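Local coordinates for Rab3 interacting molecule variant 2 (Drosophila melanogaster, PDB 4TS6), which probably serves as a presynaptic active-zone scaffold that supports synaptic release, its C2A domain being the part described here, at residues 11-17 with 123-129; 24-30 with 75-81; 50-56 with 92-96. All coordinates share one frame; numbering follows the deposited sequence.

Contact 1: 11-17 with 123-129; sequences RLQLKLG and DDEAEWY
Q13 lies along one face of the W128 indole, its methylene and its amide both packed on the ring. Its CB stands 3.6 Å from the centroid of the six-membered ring of W128 in a CH-pi contact over the face, and the amide stacks beyond it with the two planes 28° apart. Because Q13 has CG anti to the backbone N (chi1 -179°) and is extended from there, it runs on toward the pyrrole nitrogen, where NE2 of Q13 lies 3.4 Å from NE1 of W128; both are donors, so this is stacking without a bond. R11 adds its CG against CE3 of W128 at 3.9 Å.

Strand 123-130 is the edge strand here, antiparallel to the inner strand 11-19 in one of the two four-stranded sheets of the C2 beta-sandwich. Paired backbone bonds join L12 to Y129 and L14 to E127. On the core side, CD1 of L14 meets CD1 of Y129 at 4.0 Å, the side chains nearly perpendicular, and Y129 reaches V113 and I115 of the facing sheet. Its OH bonds to H120 and to a water; that water donates a second bond to L14 O. Farther along, K15 CG packs 3.5 Å from A126 CA. D124 N bonds L16 O at 2.7 Å, D124 being the middle residue of the Asx turn in which D123 OD1 accepts from E125 N.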
loop_
_atom_site.group_PDB
_atom_site.type_symbol
_atom_site.label_atom_id
_atom_site.label_comp_id
_atom_site.label_asym_id
_atom_site.label_seq_id
_atom_site.Cartn_x
_atom_site.Cartn_y
_atom_site.Cartn_z
ATOM N N ARG A 11 2.202 8.830 7.024
ATOM C CA ARG A 11 0.936 8.123 6.901
ATOM C C ARG A 11 0.550 7.982 5.436
ATOM O O ARG A 11 1.056 8.709 4.569
ATOM C CB ARG A 11 -0.159 8.854 7.692
ATOM C CG ARG A 11 -0.145 10.329 7.468
ATOM C CD ARG A 11 -1.168 11.064 8.333
ATOM N NE ARG A 11 -1.180 12.492 8.011
ATOM C CZ ARG A 11 -0.206 13.341 8.334
ATOM N NH1 ARG A 11 0.867 12.909 8.988
ATOM N NH2 ARG A 11 -0.297 14.619 7.993
ATOM N N LEU A 12 -0.346 7.040 5.169
ATOM C CA LEU A 12 -0.682 6.646 3.817
ATOM C C LEU A 12 -2.182 6.822 3.636
ATOM O O LEU A 12 -2.944 6.566 4.566
ATOM C CB LEU A 12 -0.318 5.177 3.634
ATOM C CG LEU A 12 -0.741 4.489 2.344
ATOM C CD1 LEU A 12 0.106 4.992 1.192
ATOM C CD2 LEU A 12 -0.592 2.988 2.493
ATOM N N GLN A 13 -2.610 7.261 2.454
ATOM C CA GLN A 13 -4.045 7.427 2.177
ATOM C C GLN A 13 -4.478 6.339 1.209
ATOM O O GLN A 13 -3.949 6.251 0.102
ATOM C CB GLN A 13 -4.330 8.800 1.569
ATOM C CG GLN A 13 -5.822 9.055 1.286
ATOM C CD GLN A 13 -6.084 10.461 0.794
ATOM O OE1 GLN A 13 -5.356 10.983 -0.048
ATOM N NE2 GLN A 13 -7.115 11.086 1.329
ATOM N N LEU A 14 -5.421 5.502 1.631
ATOM C CA LEU A 14 -5.831 4.324 0.860
ATOM C C LEU A 14 -7.336 4.330 0.688
ATOM O O LEU A 14 -8.039 4.774 1.583
ATOM C CB LEU A 14 -5.513 3.045 1.637
ATOM C CG LEU A 14 -4.108 2.523 1.857
ATOM C CD1 LEU A 14 -4.157 1.299 2.748
ATOM C CD2 LEU A 14 -3.488 2.170 0.530
ATOM N N LYS A 15 -7.826 3.813 -0.442
ATOM C CA LYS A 15 -9.254 3.529 -0.613
ATOM C C LYS A 15 -9.394 2.037 -0.855
ATOM O O LYS A 15 -8.672 1.471 -1.669
ATOM C CB LYS A 15 -9.842 4.288 -1.805
ATOM C CG LYS A 15 -9.720 5.793 -1.705
ATOM C CD LYS A 15 -10.005 6.470 -3.040
ATOM C CE LYS A 15 -11.458 6.332 -3.453
ATOM N NZ LYS A 15 -11.710 6.805 -4.848
ATOM N N LEU A 16 -10.307 1.395 -0.135
ATOM C CA LEU A 16 -10.556 -0.029 -0.326
ATOM C C LEU A 16 -12.018 -0.232 -0.657
ATOM O O LEU A 16 -12.883 0.212 0.095
ATOM C CB LEU A 16 -10.217 -0.816 0.944
ATOM C CG LEU A 16 -8.771 -0.797 1.433
ATOM C CD1 LEU A 16 -8.612 -1.805 2.547
ATOM C CD2 LEU A 16 -7.814 -1.101 0.294
ATOM N N GLY A 17 -12.294 -0.878 -1.790
ATOM C CA GLY A 17 -13.662 -1.193 -2.177
ATOM C C GLY A 17 -13.792 -2.671 -2.469
ATOM O O GLY A 17 -12.810 -3.332 -2.812
ATOM N N ASP A 123 -15.797 0.392 1.487
ATOM C CA ASP A 123 -16.751 1.263 0.800
ATOM C C ASP A 123 -16.083 2.288 -0.118
ATOM O O ASP A 123 -16.716 3.261 -0.530
ATOM C CB ASP A 123 -17.630 1.991 1.819
ATOM C CG ASP A 123 -16.820 2.715 2.886
ATOM O OD1 ASP A 123 -15.571 2.764 2.783
ATOM O OD2 ASP A 123 -17.442 3.240 3.834
ATOM N N ASP A 124 -14.802 2.082 -0.408
ATOM C CA ASP A 124 -14.040 2.991 -1.268
ATOM C C ASP A 124 -13.901 4.407 -0.717
ATOM O O ASP A 124 -13.630 5.345 -1.462
ATOM C CB ASP A 124 -14.587 3.003 -2.704
ATOM C CG ASP A 124 -13.491 2.786 -3.742
ATOM O OD1 ASP A 124 -12.537 2.038 -3.436
ATOM O OD2 ASP A 124 -13.572 3.360 -4.852
ATOM N N GLU A 125 -14.084 4.552 0.590
ATOM C CA GLU A 125 -13.843 5.823 1.266
ATOM C C GLU A 125 -12.332 5.956 1.383
ATOM O O GLU A 125 -11.665 4.987 1.725
ATOM C CB GLU A 125 -14.483 5.793 2.662
ATOM C CG GLU A 125 -14.455 7.106 3.459
ATOM C CD GLU A 125 -15.322 7.061 4.731
ATOM O OE1 GLU A 125 -15.488 5.970 5.325
ATOM O OE2 GLU A 125 -15.841 8.123 5.135
ATOM N N ALA A 126 -11.794 7.139 1.084
ATOM C CA ALA A 126 -10.386 7.418 1.348
ATOM C C ALA A 126 -10.174 7.498 2.852
ATOM O O ALA A 126 -10.933 8.161 3.550
ATOM C CB ALA A 126 -9.970 8.702 0.689
ATOM N N GLU A 127 -9.166 6.797 3.354
ATOM C CA GLU A 127 -8.864 6.807 4.781
ATOM C C GLU A 127 -7.361 6.959 4.983
ATOM O O GLU A 127 -6.593 6.599 4.109
ATOM C CB GLU A 127 -9.329 5.503 5.425
ATOM C CG GLU A 127 -10.831 5.284 5.403
ATOM C CD GLU A 127 -11.239 4.056 6.202
ATOM O OE1 GLU A 127 -10.343 3.414 6.797
ATOM O OE2 GLU A 127 -12.452 3.739 6.235
ATOM N N TRP A 128 -6.948 7.484 6.133
ATOM C CA TRP A 128 -5.531 7.640 6.424
ATOM C C TRP A 128 -5.045 6.636 7.457
ATOM O O TRP A 128 -5.687 6.427 8.484
ATOM C CB TRP A 128 -5.242 9.047 6.919
ATOM C CG TRP A 128 -5.381 10.093 5.866
ATOM C CD1 TRP A 128 -6.512 10.802 5.549
ATOM C CD2 TRP A 128 -4.348 10.581 5.003
ATOM N NE1 TRP A 128 -6.240 11.687 4.531
ATOM C CE2 TRP A 128 -4.915 11.583 4.191
ATOM C CE3 TRP A 128 -2.991 10.265 4.839
ATOM C CZ2 TRP A 128 -4.178 12.260 3.217
ATOM C CZ3 TRP A 128 -2.256 10.948 3.878
ATOM C CH2 TRP A 128 -2.851 11.931 3.081
ATOM N N TYR A 129 -3.898 6.020 7.181
ATOM C CA TYR A 129 -3.344 5.014 8.073
ATOM C C TYR A 129 -1.921 5.362 8.465
ATOM O O TYR A 129 -1.085 5.675 7.608
ATOM C CB TYR A 129 -3.345 3.659 7.376
ATOM C CG TYR A 129 -4.725 3.170 7.019
ATOM C CD1 TYR A 129 -5.323 3.532 5.825
ATOM C CD2 TYR A 129 -5.426 2.344 7.879
ATOM C CE1 TYR A 129 -6.595 3.082 5.496
ATOM C CE2 TYR A 129 -6.686 1.887 7.560
ATOM C CZ TYR A 129 -7.264 2.256 6.369
ATOM O OH TYR A 129 -8.521 1.796 6.061
HETATM O O HOH W 1 -9.438 2.483 3.386
HETATM O O HOH W 2 -10.273 1.733 -4.325
#

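Contact 2: 24-30 with 75-81; sequences QLIVTLV and WGQTFVY
L25 with Y81 and V27 with F79 are hydrogen-bonded antiparallel pairs, the bonds of V27 with F79 nearly straight and that from L25 N to Y81 O more bent; the bond from F79 N to V27 O is 2.7 Å long. At L29 the register slips: G76 and Q77 both face this one residue, a G1 beta bulge, with G76 at the positive phi that glycine tolerates well. V30 O just beyond takes two donors from the same face of its plane, W75 N at 2.9 Å and G76 N at 3.0 Å.

Polar side-chain bonding comes from the non-hydrogen-bonded pair T28 and T78, whose OG1 atoms are hydrogen-bonded at 2.7 Å. Both threonines set OG1 anti to the carbonyl carbon (chi1 -57° and -67°), and this brings the hydroxyls together on the outer surface of the sheet. The CG2 of T78 is left to meet CG2 of I26 at 3.6 Å. Along the same surface Q24 passes obliquely across V80, its amide carbon CD 3.5 Å from CG1 of V80, while OE1 of Q24 is held by T22.

Apolar packing occupies the other surface. CG2 of V27 comes up to the edge of the Y81 ring near CD2, and CD1 of L29 meets the F79 ring in the same edge-on way. CB of L29 also rests 4.2 Å from CE3 of W75.

Strand 74-81 is the outermost of its sheet, and strand 24-33 lies between it and strand 11-19, where V27 packs on L16 and L29 on L14. The facing sheet covers the apolar surface through V50, L52, L94 and V96; Y81 lies among the first three and bonds S60 O through its OH.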
loop_
_atom_site.group_PDB
_atom_site.type_symbol
_atom_site.label_atom_id
_atom_site.label_comp_id
_atom_site.label_asym_id
_atom_site.label_seq_id
_atom_site.Cartn_x
_atom_site.Cartn_y
_atom_site.Cartn_z
ATOM N N GLN A 24 -14.265 -8.655 -6.995
ATOM C CA GLN A 24 -12.970 -7.986 -6.980
ATOM C C GLN A 24 -12.792 -7.140 -5.744
ATOM O O GLN A 24 -13.712 -6.425 -5.336
ATOM C CB GLN A 24 -12.825 -7.105 -8.218
ATOM C CG GLN A 24 -12.710 -7.905 -9.520
ATOM C CD GLN A 24 -12.685 -7.011 -10.745
ATOM O OE1 GLN A 24 -13.325 -5.961 -10.772
ATOM N NE2 GLN A 24 -11.949 -7.426 -11.764
ATOM N N LEU A 25 -11.616 -7.248 -5.138
ATOM C CA LEU A 25 -11.214 -6.315 -4.097
ATOM C C LEU A 25 -10.483 -5.204 -4.831
ATOM O O LEU A 25 -9.578 -5.481 -5.609
ATOM C CB LEU A 25 -10.255 -7.000 -3.113
ATOM C CG LEU A 25 -9.626 -6.074 -2.066
ATOM C CD1 LEU A 25 -10.720 -5.536 -1.166
ATOM C CD2 LEU A 25 -8.566 -6.813 -1.246
ATOM N N ILE A 26 -10.881 -3.955 -4.613
ATOM C CA ILE A 26 -10.254 -2.833 -5.322
ATOM C C ILE A 26 -9.470 -1.964 -4.333
ATOM O O ILE A 26 -10.012 -1.515 -3.317
ATOM C CB ILE A 26 -11.298 -1.992 -6.078
ATOM C CG1 ILE A 26 -12.072 -2.878 -7.069
ATOM C CG2 ILE A 26 -10.630 -0.840 -6.809
ATOM C CD1 ILE A 26 -13.393 -2.281 -7.518
ATOM N N VAL A 27 -8.189 -1.751 -4.631
ATOM C CA VAL A 27 -7.271 -1.076 -3.719
ATOM C C VAL A 27 -6.663 0.124 -4.421
ATOM O O VAL A 27 -6.021 -0.029 -5.464
ATOM C CB VAL A 27 -6.126 -2.030 -3.288
ATOM C CG1 VAL A 27 -5.178 -1.339 -2.304
ATOM C CG2 VAL A 27 -6.699 -3.279 -2.656
ATOM N N THR A 28 -6.867 1.319 -3.869
ATOM C CA THR A 28 -6.255 2.521 -4.449
ATOM C C THR A 28 -5.292 3.160 -3.454
ATOM O O THR A 28 -5.687 3.526 -2.344
ATOM C CB THR A 28 -7.305 3.555 -4.933
ATOM O OG1 THR A 28 -8.190 2.936 -5.880
ATOM C CG2 THR A 28 -6.615 4.751 -5.598
ATOM N N LEU A 29 -4.024 3.271 -3.854
ATOM C CA LEU A 29 -3.049 4.018 -3.074
ATOM C C LEU A 29 -3.013 5.437 -3.606
ATOM O O LEU A 29 -2.493 5.693 -4.692
ATOM C CB LEU A 29 -1.664 3.402 -3.197
ATOM C CG LEU A 29 -1.390 2.206 -2.297
ATOM C CD1 LEU A 29 -2.289 1.031 -2.612
ATOM C CD2 LEU A 29 0.029 1.809 -2.489
ATOM N N VAL A 30 -3.571 6.364 -2.847
ATOM C CA VAL A 30 -3.691 7.733 -3.325
ATOM C C VAL A 30 -2.354 8.432 -3.200
ATOM O O VAL A 30 -1.764 8.855 -4.200
ATOM C CB VAL A 30 -4.756 8.492 -2.542
ATOM C CG1 VAL A 30 -4.918 9.903 -3.077
ATOM C CG2 VAL A 30 -6.073 7.734 -2.617
ATOM N N TRP A 75 0.537 8.743 -5.973
ATOM C CA TRP A 75 0.514 7.722 -7.021
ATOM C C TRP A 75 -0.819 7.693 -7.777
ATOM O O TRP A 75 -0.837 7.542 -9.001
ATOM C CB TRP A 75 0.821 6.332 -6.449
ATOM C CG TRP A 75 2.135 6.236 -5.708
ATOM C CD1 TRP A 75 3.392 6.130 -6.246
ATOM C CD2 TRP A 75 2.302 6.210 -4.284
ATOM N NE1 TRP A 75 4.332 6.055 -5.235
ATOM C CE2 TRP A 75 3.684 6.091 -4.023
ATOM C CE3 TRP A 75 1.411 6.268 -3.204
ATOM C CZ2 TRP A 75 4.197 6.040 -2.717
ATOM C CZ3 TRP A 75 1.922 6.218 -1.911
ATOM C CH2 TRP A 75 3.300 6.105 -1.680
ATOM N N GLY A 76 -1.925 7.847 -7.046
ATOM C CA GLY A 76 -3.248 7.687 -7.621
ATOM C C GLY A 76 -3.411 6.354 -8.334
ATOM O O GLY A 76 -4.034 6.280 -9.395
ATOM N N GLN A 77 -2.862 5.296 -7.745
ATOM C CA GLN A 77 -2.743 4.001 -8.422
ATOM C C GLN A 77 -3.736 2.970 -7.886
ATOM O O GLN A 77 -3.784 2.723 -6.679
ATOM C CB GLN A 77 -1.324 3.467 -8.233
ATOM C CG GLN A 77 -0.907 2.421 -9.242
ATOM C CD GLN A 77 0.358 2.803 -10.017
ATOM O OE1 GLN A 77 1.213 3.582 -9.550
ATOM N NE2 GLN A 77 0.484 2.243 -11.211
ATOM N N THR A 78 -4.513 2.364 -8.782
ATOM C CA THR A 78 -5.522 1.374 -8.386
ATOM C C THR A 78 -5.087 -0.036 -8.770
ATOM O O THR A 78 -4.578 -0.258 -9.870
ATOM C CB THR A 78 -6.887 1.705 -9.007
ATOM O OG1 THR A 78 -7.378 2.922 -8.432
ATOM C CG2 THR A 78 -7.900 0.591 -8.754
ATOM N N PHE A 79 -5.246 -0.978 -7.844
ATOM C CA PHE A 79 -4.931 -2.378 -8.115
ATOM C C PHE A 79 -6.184 -3.203 -7.880
ATOM O O PHE A 79 -7.032 -2.834 -7.069
ATOM C CB PHE A 79 -3.814 -2.868 -7.191
ATOM C CG PHE A 79 -2.523 -2.092 -7.327
ATOM C CD1 PHE A 79 -1.828 -2.080 -8.530
ATOM C CD2 PHE A 79 -2.003 -1.397 -6.247
ATOM C CE1 PHE A 79 -0.632 -1.363 -8.657
ATOM C CE2 PHE A 79 -0.811 -0.687 -6.361
ATOM C CZ PHE A 79 -0.126 -0.673 -7.572
ATOM N N VAL A 80 -6.304 -4.320 -8.586
ATOM C CA VAL A 80 -7.497 -5.155 -8.465
ATOM C C VAL A 80 -7.093 -6.590 -8.130
ATOM O O VAL A 80 -6.153 -7.123 -8.721
ATOM C CB VAL A 80 -8.325 -5.130 -9.769
ATOM C CG1 VAL A 80 -9.492 -6.088 -9.677
ATOM C CG2 VAL A 80 -8.830 -3.730 -10.041
ATOM N N TYR A 81 -7.776 -7.191 -7.157
ATOM C CA TYR A 81 -7.592 -8.604 -6.838
ATOM C C TYR A 81 -8.879 -9.325 -7.181
ATOM O O TYR A 81 -9.922 -8.980 -6.643
ATOM C CB TYR A 81 -7.301 -8.779 -5.350
ATOM C CG TYR A 81 -5.919 -8.322 -4.954
ATOM C CD1 TYR A 81 -4.809 -9.121 -5.206
ATOM C CD2 TYR A 81 -5.720 -7.100 -4.329
ATOM C CE1 TYR A 81 -3.528 -8.713 -4.847
ATOM C CE2 TYR A 81 -4.430 -6.678 -3.961
ATOM C CZ TYR A 81 -3.344 -7.496 -4.231
ATOM O OH TYR A 81 -2.068 -7.109 -3.875
#

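Contact 3: 50-56 with 92-96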
loop_
_atom_site.group_PDB
_atom_site.type_symbol
_atom_site.label_atom_id
_atom_site.label_comp_id
_atom_site.label_asym_id
_atom_site.label_seq_id
_atom_site.Cartn_x
_atom_site.Cartn_y
_atom_site.Cartn_z
ATOM N N VAL A 50 2.188 -4.082 -2.556
ATOM C CA VAL A 50 0.967 -4.547 -1.893
ATOM C C VAL A 50 0.874 -6.047 -2.093
ATOM O O VAL A 50 1.119 -6.540 -3.199
ATOM C CB VAL A 50 -0.279 -3.917 -2.520
ATOM C CG1 VAL A 50 -1.545 -4.321 -1.754
ATOM C CG2 VAL A 50 -0.138 -2.404 -2.558
ATOM N N PHE A 51 0.528 -6.771 -1.026
ATOM C CA PHE A 51 0.285 -8.210 -1.129
ATOM C C PHE A 51 -1.048 -8.513 -0.505
ATOM O O PHE A 51 -1.417 -7.872 0.483
ATOM C CB PHE A 51 1.342 -8.989 -0.349
ATOM C CG PHE A 51 2.631 -9.149 -1.081
ATOM C CD1 PHE A 51 3.615 -8.182 -0.994
ATOM C CD2 PHE A 51 2.858 -10.272 -1.856
ATOM C CE1 PHE A 51 4.823 -8.335 -1.680
ATOM C CE2 PHE A 51 4.053 -10.438 -2.538
ATOM C CZ PHE A 51 5.032 -9.463 -2.446
ATOM N N LEU A 52 -1.771 -9.487 -1.052
ATOM C CA LEU A 52 -2.971 -9.970 -0.355
ATOM C C LEU A 52 -2.604 -11.278 0.311
ATOM O O LEU A 52 -2.626 -12.332 -0.332
ATOM C CB LEU A 52 -4.129 -10.176 -1.335
ATOM C CG LEU A 52 -5.446 -10.662 -0.728
ATOM C CD1 LEU A 52 -5.976 -9.614 0.255
ATOM C CD2 LEU A 52 -6.455 -10.927 -1.820
ATOM N N LEU A 53 -2.251 -11.209 1.595
ATOM C CA LEU A 53 -1.711 -12.365 2.315
ATOM C C LEU A 53 -2.836 -13.336 2.674
ATOM O O LEU A 53 -3.982 -12.907 2.826
ATOM C CB LEU A 53 -0.971 -11.910 3.578
ATOM C CG LEU A 53 0.206 -10.962 3.378
ATOM C CD1 LEU A 53 0.828 -10.660 4.728
ATOM C CD2 LEU A 53 1.214 -11.607 2.471
ATOM N N PRO A 54 -2.521 -14.644 2.857
ATOM C CA PRO A 54 -1.216 -15.319 2.947
ATOM C C PRO A 54 -0.403 -15.474 1.650
ATOM O O PRO A 54 0.801 -15.739 1.744
ATOM C CB PRO A 54 -1.575 -16.702 3.516
ATOM C CG PRO A 54 -3.004 -16.919 3.096
ATOM C CD PRO A 54 -3.630 -15.555 3.209
ATOM N N ASP A 55 -1.013 -15.312 0.483
ATOM C CA ASP A 55 -0.277 -15.534 -0.777
ATOM C C ASP A 55 0.888 -14.561 -0.961
ATOM O O ASP A 55 0.688 -13.342 -0.969
ATOM C CB ASP A 55 -1.229 -15.433 -1.965
ATOM C CG ASP A 55 -0.573 -15.816 -3.288
ATOM O OD1 ASP A 55 0.659 -16.084 -3.332
ATOM O OD2 ASP A 55 -1.309 -15.834 -4.295
ATOM N N ARG A 56 2.107 -15.091 -1.112
ATOM C CA ARG A 56 3.288 -14.232 -1.310
ATOM C C ARG A 56 3.952 -14.388 -2.690
ATOM O O ARG A 56 5.083 -13.929 -2.907
ATOM C CB ARG A 56 4.329 -14.455 -0.199
ATOM C CG ARG A 56 3.997 -13.799 1.143
ATOM C CD ARG A 56 5.090 -12.836 1.603
ATOM N NE ARG A 56 4.792 -12.267 2.918
ATOM C CZ ARG A 56 4.791 -10.966 3.199
ATOM N NH1 ARG A 56 5.094 -10.075 2.262
ATOM N NH2 ARG A 56 4.498 -10.556 4.427
ATOM N N ARG A 92 -7.765 -13.014 5.620
ATOM C CA ARG A 92 -6.690 -12.446 4.805
ATOM C C ARG A 92 -6.283 -11.052 5.257
ATOM O O ARG A 92 -7.043 -10.359 5.944
ATOM C CB ARG A 92 -7.066 -12.428 3.328
ATOM C CG ARG A 92 -7.476 -13.784 2.825
ATOM C CD ARG A 92 -7.246 -13.887 1.344
ATOM N NE ARG A 92 -8.105 -14.926 0.791
ATOM C CZ ARG A 92 -8.018 -15.391 -0.450
ATOM N NH1 ARG A 92 -7.088 -14.912 -1.274
ATOM N NH2 ARG A 92 -8.860 -16.337 -0.856
ATOM N N LEU A 93 -5.072 -10.649 4.875
ATOM C CA LEU A 93 -4.541 -9.347 5.273
ATOM C C LEU A 93 -4.085 -8.612 4.030
ATOM O O LEU A 93 -3.460 -9.206 3.163
ATOM C CB LEU A 93 -3.341 -9.511 6.204
ATOM C CG LEU A 93 -3.574 -10.199 7.544
ATOM C CD1 LEU A 93 -2.271 -10.275 8.322
ATOM C CD2 LEU A 93 -4.609 -9.454 8.339
ATOM N N LEU A 94 -4.402 -7.326 3.931
ATOM C CA LEU A 94 -3.795 -6.514 2.877
ATOM C C LEU A 94 -2.554 -5.863 3.479
ATOM O O LEU A 94 -2.652 -5.113 4.446
ATOM C CB LEU A 94 -4.757 -5.436 2.380
ATOM C CG LEU A 94 -4.313 -4.712 1.104
ATOM C CD1 LEU A 94 -4.469 -5.644 -0.071
ATOM C CD2 LEU A 94 -5.115 -3.434 0.891
ATOM N N GLU A 95 -1.386 -6.165 2.924
ATOM C CA GLU A 95 -0.122 -5.683 3.482
ATOM C C GLU A 95 0.450 -4.695 2.485
ATOM O O GLU A 95 0.823 -5.077 1.372
ATOM C CB GLU A 95 0.854 -6.855 3.682
ATOM C CG GLU A 95 2.169 -6.486 4.404
ATOM C CD GLU A 95 3.259 -7.536 4.215
ATOM O OE1 GLU A 95 3.640 -8.219 5.209
ATOM O OE2 GLU A 95 3.744 -7.668 3.067
ATOM N N VAL A 96 0.489 -3.422 2.872
ATOM C CA VAL A 96 1.017 -2.371 2.010
ATOM C C VAL A 96 2.312 -1.891 2.640
ATOM O O VAL A 96 2.328 -1.435 3.788
ATOM C CB VAL A 96 0.046 -1.170 1.911
ATOM C CG1 VAL A 96 0.631 -0.100 0.971
ATOM C CG2 VAL A 96 -1.348 -1.619 1.434
HETATM O O HOH W 3 -4.599 -14.222 -0.980
#
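Strands 50-53 and 93-96 run antiparallel, their axes 160° apart and 4.8 Å from each other at closest approach. F51 and E95 form a hydrogen-bonded pair, the bond from E95 N to F51 O being almost straight at 178°. L53 and L93 make the next such pair, less evenly: L53 N reaches L93 O at 2.8 Å, whereas L93 N lies 3.2 Å from L53 O and above its carbonyl plane, where the chain turns off through the cis peptide before P54.

On one surface CG1 of V50 presses against CD1 of L94 at 3.6 Å and stands near CG2 of V96. This is the core side of the C2 beta-sandwich, in which these are the two middle strands of their sheet; V27 and L29 of the opposing sheet pack against L94, V50 and V96.

The outer surface carries a salt bridge. R56, bent at chi2 (-122°), returns over the strand end and grips E95 end-on, NH2 to OE1 at 2.6 Å and NH1 to OE2 at 2.9 Å. Both oxygens are met on the syn side, though the guanidinium and carboxylate planes are well out of line. CD2 of L53 sits 3.6 Å beneath the centre of the guanidinium, and NH1 lies over the rim of the F51 ring. With an alanine here in place of E95, the R56 guanidinium would probably lose its counter-charge and be free to swing off L53 and F51. At the strand end, CB of R92 touches L53 O at 3.2 Å, and a water donates to L52 O while meeting R92 NH1 weakly.

Starting from the N terminus, 11-17 opens the longest loop, closed only when 123-129 pairs with it in contact 1 near the C terminus. The chain next lays down 24-30 beside it, then passes into the second sheet with 50-56 and returns to the first with 75-81, which closes contact 2. It crosses again to 92-96, closing contact 3. Contacts 2 and 3 are therefore both nested within contact 1 but cross each other. Contacts 1 and 2 share one sheet, joined through the adjacent strands 11-19 and 24-33; contact 3 belongs to the facing sheet. L16 against L94, L12 against V96 and V27 against L94 bring the sheets together.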